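Long-range contacts in arginase (RocF) (Helicobacter pylori, PDB 4G3H), which probably hydrolyses L-arginine to L-ornithine and urea, using two manganese ions in each subunit: residues 3-9 against 45-51; 23-27 against 295-299; 243-249 against 282-288; 259-264 against 300-305. All coordinates share one frame; numbering follows the deposited sequence.

Contact 1. Residues 3-9 against 45-51; sequences LVGLEAE and ERCVLYK
Residues 3-9 and 45-51 run side by side as parallel strands, Leu3 level with Glu45 and Ala8 with Tyr50, and backbone hydrogen bonds pass back and forth between them, the first from Arg46 N to Leu3 O and the last from Glu9 N to Tyr50 O (3.0 Å). One bond of the series, Tyr50 N to Glu7 O, is more bent, with 144° at the hydrogen. Between the strands, on one face, Val4 CG1 meets Val48 CG2 at 3.6 Å, while Leu6 lies alongside Val48, pointing the same way. This pairing joins the edge strand 44-50 to strand 2-8 in the parallel alpha/beta sheet of the arginase fold, with the helix 59-78 packed on Val48 through Leu70. On the other face Glu7, extended, brings OE2 to 3.5 Å from Cys47 SG. Tyr50 is turned back across the neighbouring strand because its CG sits between the backbone N and the carbonyl carbon (chi1 71°). Its ring then has Ala8 over one face, with Ala8 CB 4.2 Å from the ring centroid in a CH-pi contact, and Leu6 CD1 packs 3.8 Å from Tyr50 CD2. The carboxylate of Asp18 bonds to both Tyr50 OH and Ala8 N. Beyond the strand ends, a water bridges Glu9 OE1 and Lys51 NZ.

Contact 2. Residues 23-27 against 295-299; sequences RLREA and EKQVL
The guanidinium of Arg23 is met at its edge, near its plane, by Glu295 OE1, and the guanidinium and carboxylate planes stand 78° apart, so the two groups join through a single oxygen. Arg23 NH2 donates to Glu295 OE1 at 2.7 Å, and the nitrogen comes in nearly along the carboxylate C-O axis. Glu295 reaches across because its chain runs out extended with CG opposite the backbone N (chi1 -178°), crossing the extended arginine at about a right angle. Tyr282 OH makes a further, weak hydrogen bond to Glu295 OE1, and Pro284 packs against Arg23. The contact joins helix 16-30, which follows the first strand, to the C-terminal helix 293-309 in the alpha/beta fold of arginase; the short segments cross at -62° with their axes 11.2 Å apart at closest. Beyond the salt bridge the joint is apolar. Leu24 CD2 touches two residues of the other helix, 3.7 Å from Val298 CG1 and 3.9 Å from Leu299 CD2. The same methyl of Leu299 also lies 3.9 Å from Ala27 CB, and Tyr282 adds its ring to the Leu24 side.

Contact 3. Residues 243-249 against 282-288; sequences FTSTGVR and YNPTVSI
Thr244 and Ile288 cross at about a right angle, and the threonine uses both its branches on the isoleucine. Its OG1 takes the backbone N-H of Ile288 at 3.1 Å, with an angle of 162° at the hydrogen, while CG2 packs 3.5 Å from Ile288 CG1. With OG1 between the backbone N and the carbonyl carbon (chi1 69°), the hydroxyl is aimed at the loop 282-288 and the methyl is left for the hydrocarbon. Ile288 CG2 in turn lies obliquely by the guanidinium of Arg249, whose NH1 is held by Gly240 O. Next along, Ser245 forms the centre of an inverse gamma turn, and its carbonyl oxygen accepts Asn283 N at 2.7 Å from well above the carbonyl plane. Ser245 CB meets the ring of Tyr282 obliquely, 3.7 Å from CE1, and the tyrosine presents CD1 to the edge of the Phe243 ring, the two aromatic side chains crossing at about a right angle. Pro284 CD covers one face of the tyrosine over its centre. Val286 CG2 comes alongside the backbone, 3.5 Å from Thr246 O.

The two loops follow strands 228-234 and 274-280, at the metal end of the sheet, and Thr246 lies beside the manganese ligands Asp234 and Asp236, with its hydroxyl bonded to Glu281 O. Glu294 ties the polar side together: its OE1 takes both Ser245 OG and Ser287 OG, its OE2 Thr244 N. A water links Ser245 OG to Tyr282 OH. Several donors thus converge on one carboxylate, which would probably favour its charged form and fix the loop next to the metal site.

Contact 4. Residues 259-264 against 300-305; sequences LKQLLG and EILDLI
Leu263 and Ile301 form the tight part of this contact, with Leu263 CD1 3.6 Å from Ile301 CG2 and the two side chains crossing at about a right angle. Ile301 is forked between two leucines of the other helix: its CG2 branch goes to Leu263, and its CD1 end to Leu259 CD2 at 3.9 Å. The fork follows from its torsions, since CG2 lies opposite the backbone N while CG1 turns beside it (chi1 -56°). Leu304, one turn further on, works with both methyls as well. Its CD1 rests 3.7 Å from Lys260 O and its CD2 reaches Leu263 CB at 4.1 Å, close to the backbone of Gly264.

The other side is looser. Lys260 lends its aliphatic CG to Leu304 CD1, then bends at its third torsion, so that NZ stays 4.2 Å from Glu300 OE1, oppositely charged but beyond a salt bridge; the stronger partner of the lysine is Asp257, on its own helix. No hydrogen bond passes between the segments.

The helices run nearly parallel, at -17°, with their axes 10.6 Å apart, as neighbouring helices on one side of an alpha/beta sheet do. Leu233 of strand 228-234 touches both Leu263 and Ile301, and strand 274-280 takes Ile305 through Val277 and Val279, while Phe256, at the start of helix 256-269, packs on Ile301.

From the N terminus, contact 1 closes the first loop, pairing strand 2-8 with the edge strand 44-50 around helix 16-30. Contact 2 crosses it, carrying that helix over to the C-terminal helix 293-309 and closing a loop of nearly the whole chain. Arg25 joins the two by a salt bridge to Glu45. Contact 3 is nested inside the loop of contact 2 and touches it through Tyr282 and Phe243, binding the loops after strands 228-234 and 274-280 near the metal site. Contact 4 crosses both contact 2 and contact 3, placing helix 256-269 beside helix 293-309, the helix it shares with contact 2.

Contact 1. Residues 3-9 against 45-51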
# COMPACT_ATOMS: atom_id res chain seq x y z
N LEU A 3 -13.66 -6.29 1.78
CA LEU A 3 -12.96 -5.89 0.57
C LEU A 3 -13.26 -4.42 0.32
O LEU A 3 -14.42 -4.04 0.10
CB LEU A 3 -13.41 -6.73 -0.63
CG LEU A 3 -12.85 -6.26 -1.99
CD1 LEU A 3 -11.33 -6.34 -2.02
CD2 LEU A 3 -13.44 -7.11 -3.11
N VAL A 4 -12.22 -3.59 0.37
CA VAL A 4 -12.36 -2.16 0.15
C VAL A 4 -11.84 -1.81 -1.23
O VAL A 4 -10.71 -2.15 -1.58
CB VAL A 4 -11.57 -1.34 1.21
CG1 VAL A 4 -11.79 0.15 0.97
CG2 VAL A 4 -12.01 -1.72 2.62
N GLY A 5 -12.67 -1.15 -2.03
CA GLY A 5 -12.27 -0.77 -3.37
C GLY A 5 -12.28 0.74 -3.51
O GLY A 5 -13.32 1.38 -3.35
N LEU A 6 -11.12 1.32 -3.79
CA LEU A 6 -11.00 2.77 -3.95
C LEU A 6 -11.37 3.18 -5.38
O LEU A 6 -11.05 2.47 -6.34
CB LEU A 6 -9.58 3.24 -3.65
CG LEU A 6 -9.08 3.41 -2.20
CD1 LEU A 6 -9.13 4.87 -1.81
CD2 LEU A 6 -9.91 2.56 -1.24
N GLU A 7 -12.04 4.32 -5.50
CA GLU A 7 -12.44 4.83 -6.80
C GLU A 7 -12.45 6.35 -6.73
O GLU A 7 -12.96 6.93 -5.76
CB GLU A 7 -13.83 4.30 -7.18
CG GLU A 7 -14.32 4.77 -8.54
CD GLU A 7 -15.68 4.20 -8.91
OE1 GLU A 7 -16.26 4.66 -9.91
OE2 GLU A 7 -16.17 3.29 -8.19
N ALA A 8 -11.89 7.00 -7.75
CA ALA A 8 -11.85 8.46 -7.76
C ALA A 8 -13.24 9.06 -7.83
O ALA A 8 -14.06 8.66 -8.66
CB ALA A 8 -11.01 8.95 -8.95
N GLU A 9 -13.53 10.01 -6.95
CA GLU A 9 -14.83 10.65 -6.97
C GLU A 9 -15.06 11.29 -8.34
O GLU A 9 -16.19 11.30 -8.84
CB GLU A 9 -14.93 11.73 -5.88
CG GLU A 9 -16.22 12.53 -5.93
CD GLU A 9 -16.31 13.58 -4.84
OE1 GLU A 9 -15.40 14.43 -4.75
OE2 GLU A 9 -17.31 13.57 -4.09
N GLU A 45 -18.30 -5.77 0.43
CA GLU A 45 -17.53 -5.09 -0.59
C GLU A 45 -17.86 -3.61 -0.46
O GLU A 45 -18.98 -3.18 -0.79
CB GLU A 45 -17.92 -5.56 -2.00
CG GLU A 45 -17.29 -4.72 -3.12
CD GLU A 45 -18.01 -4.85 -4.45
OE1 GLU A 45 -19.14 -5.39 -4.48
OE2 GLU A 45 -17.46 -4.40 -5.48
N ARG A 46 -16.91 -2.82 0.04
CA ARG A 46 -17.16 -1.40 0.18
C ARG A 46 -16.39 -0.51 -0.80
O ARG A 46 -15.18 -0.62 -0.94
CB ARG A 46 -16.85 -0.87 1.59
CG ARG A 46 -17.26 0.57 1.54
CD ARG A 46 -16.83 1.60 2.49
NE ARG A 46 -17.21 1.45 3.88
CZ ARG A 46 -17.52 2.48 4.65
NH1 ARG A 46 -17.53 3.71 4.15
NH2 ARG A 46 -17.74 2.30 5.94
N CYS A 47 -17.11 0.40 -1.46
CA CYS A 47 -16.49 1.34 -2.38
C CYS A 47 -16.17 2.59 -1.58
O CYS A 47 -17.01 3.09 -0.84
CB CYS A 47 -17.44 1.71 -3.53
SG CYS A 47 -16.69 2.87 -4.73
N VAL A 48 -14.94 3.08 -1.72
CA VAL A 48 -14.50 4.28 -1.02
C VAL A 48 -13.97 5.26 -2.05
O VAL A 48 -13.09 4.92 -2.85
CB VAL A 48 -13.39 3.95 0.01
CG1 VAL A 48 -12.85 5.24 0.64
CG2 VAL A 48 -13.95 3.04 1.10
N LEU A 49 -14.51 6.48 -2.04
CA LEU A 49 -14.11 7.51 -2.98
C LEU A 49 -12.89 8.28 -2.49
O LEU A 49 -12.71 8.49 -1.29
CB LEU A 49 -15.26 8.48 -3.23
CG LEU A 49 -16.57 7.87 -3.73
CD1 LEU A 49 -17.57 8.97 -4.01
CD2 LEU A 49 -16.31 7.04 -5.00
N TYR A 50 -12.04 8.68 -3.43
CA TYR A 50 -10.84 9.43 -3.08
C TYR A 50 -10.64 10.60 -4.03
O TYR A 50 -11.26 10.67 -5.09
CB TYR A 50 -9.61 8.51 -3.10
CG TYR A 50 -9.16 8.05 -4.47
CD1 TYR A 50 -8.28 8.81 -5.23
CD2 TYR A 50 -9.62 6.84 -5.01
CE1 TYR A 50 -7.85 8.39 -6.50
CE2 TYR A 50 -9.20 6.40 -6.28
CZ TYR A 50 -8.31 7.19 -7.02
OH TYR A 50 -7.86 6.77 -8.25
N LYS A 51 -9.77 11.51 -3.62
CA LYS A 51 -9.45 12.69 -4.41
C LYS A 51 -7.95 12.66 -4.66
O LYS A 51 -7.17 12.44 -3.74
CB LYS A 51 -9.82 13.95 -3.62
CG LYS A 51 -9.86 15.21 -4.46
CD LYS A 51 -10.23 16.40 -3.61
CE LYS A 51 -10.82 17.50 -4.46
NZ LYS A 51 -12.09 17.04 -5.09
O HOH W 1 -12.81 14.60 -6.04

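Contact 2. Residues 23-27 against 295-299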
# COMPACT_ATOMS: atom_id res chain seq x y z
N ARG A 23 -12.18 -4.28 -12.02
CA ARG A 23 -12.03 -5.61 -12.60
C ARG A 23 -11.82 -6.64 -11.49
O ARG A 23 -12.43 -7.71 -11.48
CB ARG A 23 -10.81 -5.68 -13.52
CG ARG A 23 -10.97 -5.12 -14.92
CD ARG A 23 -9.86 -5.70 -15.78
NE ARG A 23 -9.82 -5.15 -17.14
CZ ARG A 23 -9.00 -5.60 -18.09
NH1 ARG A 23 -9.02 -5.05 -19.29
NH2 ARG A 23 -8.17 -6.61 -17.84
N LEU A 24 -10.93 -6.31 -10.56
CA LEU A 24 -10.61 -7.18 -9.45
C LEU A 24 -11.82 -7.35 -8.52
O LEU A 24 -12.09 -8.45 -8.05
CB LEU A 24 -9.40 -6.61 -8.68
CG LEU A 24 -8.12 -6.52 -9.53
CD1 LEU A 24 -7.04 -5.75 -8.80
CD2 LEU A 24 -7.64 -7.92 -9.88
N ARG A 25 -12.57 -6.27 -8.29
CA ARG A 25 -13.76 -6.34 -7.44
C ARG A 25 -14.79 -7.31 -8.01
O ARG A 25 -15.37 -8.11 -7.28
CB ARG A 25 -14.41 -4.96 -7.31
CG ARG A 25 -13.65 -3.95 -6.47
CD ARG A 25 -14.24 -2.55 -6.65
NE ARG A 25 -15.63 -2.44 -6.22
CZ ARG A 25 -16.34 -1.31 -6.28
NH1 ARG A 25 -15.79 -0.20 -6.76
NH2 ARG A 25 -17.61 -1.29 -5.87
N GLU A 26 -15.03 -7.22 -9.31
CA GLU A 26 -16.00 -8.09 -9.96
C GLU A 26 -15.54 -9.54 -9.97
O GLU A 26 -16.35 -10.45 -9.75
CB GLU A 26 -16.30 -7.58 -11.38
CG GLU A 26 -17.03 -6.23 -11.37
CD GLU A 26 -17.32 -5.67 -12.76
OE1 GLU A 26 -18.04 -4.65 -12.84
OE2 GLU A 26 -16.82 -6.23 -13.76
N ALA A 27 -14.28 -9.80 -10.17
CA ALA A 27 -13.70 -11.03 -10.11
C ALA A 27 -13.75 -11.68 -8.73
O ALA A 27 -14.16 -12.65 -8.66
CB ALA A 27 -12.42 -11.10 -10.73
N GLU A 295 -3.64 -10.49 -15.55
CA GLU A 295 -4.79 -10.39 -14.67
C GLU A 295 -4.86 -11.64 -13.80
O GLU A 295 -5.12 -11.57 -12.59
CB GLU A 295 -6.08 -10.22 -15.48
CG GLU A 295 -7.30 -10.06 -14.59
CD GLU A 295 -8.52 -9.60 -15.36
OE1 GLU A 295 -8.50 -8.45 -15.85
OE2 GLU A 295 -9.48 -10.38 -15.47
N LYS A 296 -4.61 -12.80 -14.42
CA LYS A 296 -4.64 -14.05 -13.68
C LYS A 296 -3.59 -14.05 -12.57
O LYS A 296 -3.82 -14.57 -11.48
CB LYS A 296 -4.39 -15.24 -14.63
CG LYS A 296 -5.55 -15.55 -15.56
CD LYS A 296 -5.44 -16.94 -16.18
CE LYS A 296 -4.30 -17.03 -17.19
NZ LYS A 296 -4.56 -16.22 -18.41
N GLN A 297 -2.43 -13.46 -12.84
CA GLN A 297 -1.38 -13.41 -11.83
C GLN A 297 -1.80 -12.58 -10.63
O GLN A 297 -1.59 -12.98 -9.48
CB GLN A 297 -0.09 -12.86 -12.44
CG GLN A 297 0.53 -13.81 -13.46
CD GLN A 297 1.82 -13.29 -14.04
OE1 GLN A 297 1.89 -12.17 -14.53
NE2 GLN A 297 2.86 -14.12 -14.01
N VAL A 298 -2.41 -11.42 -10.88
CA VAL A 298 -2.87 -10.54 -9.81
C VAL A 298 -3.94 -11.28 -9.00
O VAL A 298 -3.89 -11.32 -7.77
CB VAL A 298 -3.44 -9.22 -10.40
CG1 VAL A 298 -4.01 -8.35 -9.29
CG2 VAL A 298 -2.34 -8.46 -11.13
N LEU A 299 -4.90 -11.88 -9.71
CA LEU A 299 -5.96 -12.63 -9.04
C LEU A 299 -5.37 -13.74 -8.18
O LEU A 299 -5.91 -14.07 -7.13
CB LEU A 299 -6.94 -13.19 -10.08
CG LEU A 299 -7.91 -12.13 -10.61
CD1 LEU A 299 -8.77 -12.71 -11.73
CD2 LEU A 299 -8.78 -11.65 -9.47
O HOH W 2 -12.25 -8.76 -14.58

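Contact 3. Residues 243-249 against 282-288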
# COMPACT_ATOMS: atom_id res chain seq x y z
N PHE A 243 5.97 -8.20 -15.75
CA PHE A 243 4.63 -7.71 -15.43
C PHE A 243 4.50 -6.28 -15.95
O PHE A 243 5.17 -5.37 -15.47
CB PHE A 243 4.40 -7.73 -13.92
CG PHE A 243 2.97 -7.50 -13.53
CD1 PHE A 243 2.04 -8.54 -13.62
CD2 PHE A 243 2.55 -6.26 -13.08
CE1 PHE A 243 0.70 -8.33 -13.27
CE2 PHE A 243 1.21 -6.05 -12.73
CZ PHE A 243 0.29 -7.08 -12.83
N THR A 244 3.61 -6.09 -16.93
CA THR A 244 3.45 -4.78 -17.53
C THR A 244 2.18 -4.02 -17.21
O THR A 244 2.04 -2.86 -17.60
CB THR A 244 3.58 -4.89 -19.07
OG1 THR A 244 2.45 -5.60 -19.60
CG2 THR A 244 4.86 -5.64 -19.45
N SER A 245 1.25 -4.65 -16.49
CA SER A 245 -0.00 -3.97 -16.15
C SER A 245 0.14 -3.05 -14.94
O SER A 245 -0.62 -3.15 -13.97
CB SER A 245 -1.11 -5.00 -15.90
OG SER A 245 -1.45 -5.65 -17.10
N THR A 246 1.12 -2.16 -15.00
CA THR A 246 1.37 -1.22 -13.92
C THR A 246 1.94 0.07 -14.53
O THR A 246 2.66 0.03 -15.53
CB THR A 246 2.35 -1.83 -12.87
OG1 THR A 246 2.34 -1.04 -11.68
CG2 THR A 246 3.76 -1.90 -13.42
N GLY A 247 1.60 1.20 -13.92
CA GLY A 247 2.03 2.49 -14.43
C GLY A 247 3.51 2.82 -14.53
O GLY A 247 3.93 3.45 -15.49
N VAL A 248 4.30 2.42 -13.53
CA VAL A 248 5.72 2.71 -13.55
C VAL A 248 6.54 1.43 -13.41
O VAL A 248 6.91 1.04 -12.31
CB VAL A 248 6.10 3.69 -12.41
CG1 VAL A 248 7.58 4.06 -12.50
CG2 VAL A 248 5.23 4.94 -12.50
N ARG A 249 6.80 0.79 -14.54
CA ARG A 249 7.57 -0.45 -14.58
C ARG A 249 9.06 -0.22 -14.37
O ARG A 249 9.64 0.69 -14.95
CB ARG A 249 7.35 -1.15 -15.92
CG ARG A 249 5.91 -1.53 -16.19
CD ARG A 249 5.85 -2.47 -17.38
NE ARG A 249 5.80 -1.76 -18.66
CZ ARG A 249 6.29 -2.24 -19.80
NH1 ARG A 249 6.89 -3.42 -19.83
NH2 ARG A 249 6.17 -1.54 -20.91
N TYR A 282 -2.50 -1.65 -10.03
CA TYR A 282 -2.82 -2.61 -11.07
C TYR A 282 -3.48 -1.77 -12.15
O TYR A 282 -4.57 -1.26 -11.96
CB TYR A 282 -3.80 -3.67 -10.58
CG TYR A 282 -4.31 -4.54 -11.70
CD1 TYR A 282 -3.42 -5.16 -12.58
CD2 TYR A 282 -5.67 -4.73 -11.90
CE1 TYR A 282 -3.88 -5.93 -13.64
CE2 TYR A 282 -6.14 -5.50 -12.96
CZ TYR A 282 -5.23 -6.10 -13.83
OH TYR A 282 -5.68 -6.86 -14.88
N ASN A 283 -2.79 -1.61 -13.28
CA ASN A 283 -3.31 -0.82 -14.39
C ASN A 283 -3.29 -1.67 -15.66
O ASN A 283 -2.31 -1.67 -16.40
CB ASN A 283 -2.46 0.44 -14.60
CG ASN A 283 -3.08 1.40 -15.60
OD1 ASN A 283 -3.85 0.99 -16.47
ND2 ASN A 283 -2.73 2.68 -15.49
N PRO A 284 -4.39 -2.39 -15.93
CA PRO A 284 -4.47 -3.24 -17.12
C PRO A 284 -4.46 -2.50 -18.46
O PRO A 284 -4.12 -3.10 -19.48
CB PRO A 284 -5.78 -4.00 -16.90
CG PRO A 284 -6.63 -3.00 -16.19
CD PRO A 284 -5.66 -2.41 -15.18
N THR A 285 -4.80 -1.22 -18.46
CA THR A 285 -4.84 -0.46 -19.71
C THR A 285 -3.47 -0.18 -20.34
O THR A 285 -3.39 0.08 -21.54
CB THR A 285 -5.58 0.89 -19.56
OG1 THR A 285 -4.83 1.76 -18.71
CG2 THR A 285 -6.96 0.69 -18.96
N VAL A 286 -2.40 -0.24 -19.54
CA VAL A 286 -1.06 0.01 -20.07
C VAL A 286 -0.30 -1.27 -20.38
O VAL A 286 0.87 -1.23 -20.76
CB VAL A 286 -0.20 0.87 -19.10
CG1 VAL A 286 -0.81 2.26 -18.97
CG2 VAL A 286 -0.09 0.20 -17.74
N SER A 287 -0.96 -2.42 -20.22
CA SER A 287 -0.28 -3.68 -20.50
C SER A 287 0.10 -3.78 -21.97
O SER A 287 -0.64 -3.34 -22.85
CB SER A 287 -1.18 -4.86 -20.15
OG SER A 287 -0.60 -6.07 -20.61
N ILE A 288 1.27 -4.36 -22.24
CA ILE A 288 1.74 -4.52 -23.61
C ILE A 288 1.44 -5.92 -24.12
O ILE A 288 1.81 -6.28 -25.23
CB ILE A 288 3.26 -4.27 -23.71
CG1 ILE A 288 4.02 -5.30 -22.88
CG2 ILE A 288 3.59 -2.87 -23.24
CD1 ILE A 288 5.52 -5.12 -22.91
O HOH W 3 -3.91 -7.21 -17.08
O HOH W 4 3.36 -0.44 -20.04

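Contact 4. Residues 259-264 against 300-305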
# COMPACT_ATOMS: atom_id res chain seq x y z
N LEU A 259 7.70 -13.33 -5.77
CA LEU A 259 6.76 -12.51 -5.00
C LEU A 259 5.82 -13.41 -4.21
O LEU A 259 5.57 -13.17 -3.03
CB LEU A 259 5.95 -11.58 -5.93
CG LEU A 259 4.81 -10.79 -5.26
CD1 LEU A 259 5.35 -9.95 -4.11
CD2 LEU A 259 4.13 -9.90 -6.26
N LYS A 260 5.29 -14.44 -4.87
CA LYS A 260 4.39 -15.39 -4.20
C LYS A 260 5.07 -16.05 -3.01
O LYS A 260 4.46 -16.23 -1.96
CB LYS A 260 3.91 -16.46 -5.19
CG LYS A 260 2.74 -16.02 -6.06
CD LYS A 260 2.67 -16.77 -7.38
CE LYS A 260 2.66 -18.27 -7.20
NZ LYS A 260 2.62 -18.96 -8.52
N GLN A 261 6.34 -16.40 -3.17
CA GLN A 261 7.09 -17.02 -2.10
C GLN A 261 7.32 -16.03 -0.96
O GLN A 261 7.11 -16.36 0.21
CB GLN A 261 8.44 -17.53 -2.61
CG GLN A 261 8.35 -18.88 -3.29
CD GLN A 261 9.48 -19.12 -4.25
OE1 GLN A 261 10.66 -18.90 -3.92
NE2 GLN A 261 9.15 -19.59 -5.46
N LEU A 262 7.76 -14.82 -1.30
CA LEU A 262 8.01 -13.81 -0.28
C LEU A 262 6.71 -13.49 0.45
O LEU A 262 6.68 -13.42 1.67
CB LEU A 262 8.58 -12.53 -0.89
CG LEU A 262 8.81 -11.39 0.11
CD1 LEU A 262 9.94 -11.77 1.08
CD2 LEU A 262 9.16 -10.10 -0.63
N LEU A 263 5.63 -13.30 -0.30
CA LEU A 263 4.34 -12.99 0.30
C LEU A 263 3.86 -14.06 1.26
O LEU A 263 3.42 -13.76 2.37
CB LEU A 263 3.28 -12.79 -0.79
CG LEU A 263 2.95 -11.35 -1.18
CD1 LEU A 263 1.85 -11.36 -2.23
CD2 LEU A 263 2.51 -10.57 0.07
N GLY A 264 3.94 -15.32 0.84
CA GLY A 264 3.50 -16.41 1.69
C GLY A 264 4.23 -16.47 3.02
O GLY A 264 3.62 -16.70 4.07
N GLU A 300 -4.26 -14.33 -8.63
CA GLU A 300 -3.61 -15.38 -7.86
C GLU A 300 -2.95 -14.78 -6.61
O GLU A 300 -2.96 -15.39 -5.55
CB GLU A 300 -2.57 -16.10 -8.72
CG GLU A 300 -3.20 -17.04 -9.74
CD GLU A 300 -2.18 -17.66 -10.68
OE1 GLU A 300 -1.13 -18.15 -10.20
OE2 GLU A 300 -2.43 -17.66 -11.91
N ILE A 301 -2.39 -13.58 -6.75
CA ILE A 301 -1.78 -12.89 -5.62
C ILE A 301 -2.89 -12.68 -4.58
O ILE A 301 -2.70 -12.93 -3.39
CB ILE A 301 -1.26 -11.49 -6.03
CG1 ILE A 301 -0.27 -11.60 -7.20
CG2 ILE A 301 -0.60 -10.81 -4.83
CD1 ILE A 301 1.03 -12.26 -6.85
N LEU A 302 -4.04 -12.23 -5.06
CA LEU A 302 -5.19 -11.97 -4.19
C LEU A 302 -5.68 -13.25 -3.50
O LEU A 302 -5.94 -13.23 -2.30
CB LEU A 302 -6.31 -11.30 -4.98
CG LEU A 302 -6.43 -9.75 -4.99
CD1 LEU A 302 -5.16 -9.08 -4.46
CD2 LEU A 302 -6.74 -9.28 -6.40
N ASP A 303 -5.81 -14.35 -4.25
CA ASP A 303 -6.24 -15.62 -3.65
C ASP A 303 -5.29 -16.01 -2.52
O ASP A 303 -5.72 -16.45 -1.46
CB ASP A 303 -6.24 -16.76 -4.67
CG ASP A 303 -7.30 -16.60 -5.74
OD1 ASP A 303 -8.39 -16.08 -5.43
OD2 ASP A 303 -7.03 -17.02 -6.88
N LEU A 304 -4.00 -15.88 -2.78
CA LEU A 304 -2.98 -16.22 -1.79
C LEU A 304 -3.14 -15.37 -0.52
O LEU A 304 -3.06 -15.89 0.59
CB LEU A 304 -1.59 -16.01 -2.41
CG LEU A 304 -0.35 -16.32 -1.57
CD1 LEU A 304 0.82 -16.59 -2.49
CD2 LEU A 304 -0.04 -15.16 -0.66
N ILE A 305 -3.34 -14.07 -0.69
CA ILE A 305 -3.51 -13.18 0.45
C ILE A 305 -4.79 -13.51 1.21
O ILE A 305 -4.80 -13.63 2.44
CB ILE A 305 -3.60 -11.72 0.01
CG1 ILE A 305 -2.30 -11.30 -0.67
CG2 ILE A 305 -3.92 -10.83 1.21
CD1 ILE A 305 -2.33 -9.91 -1.27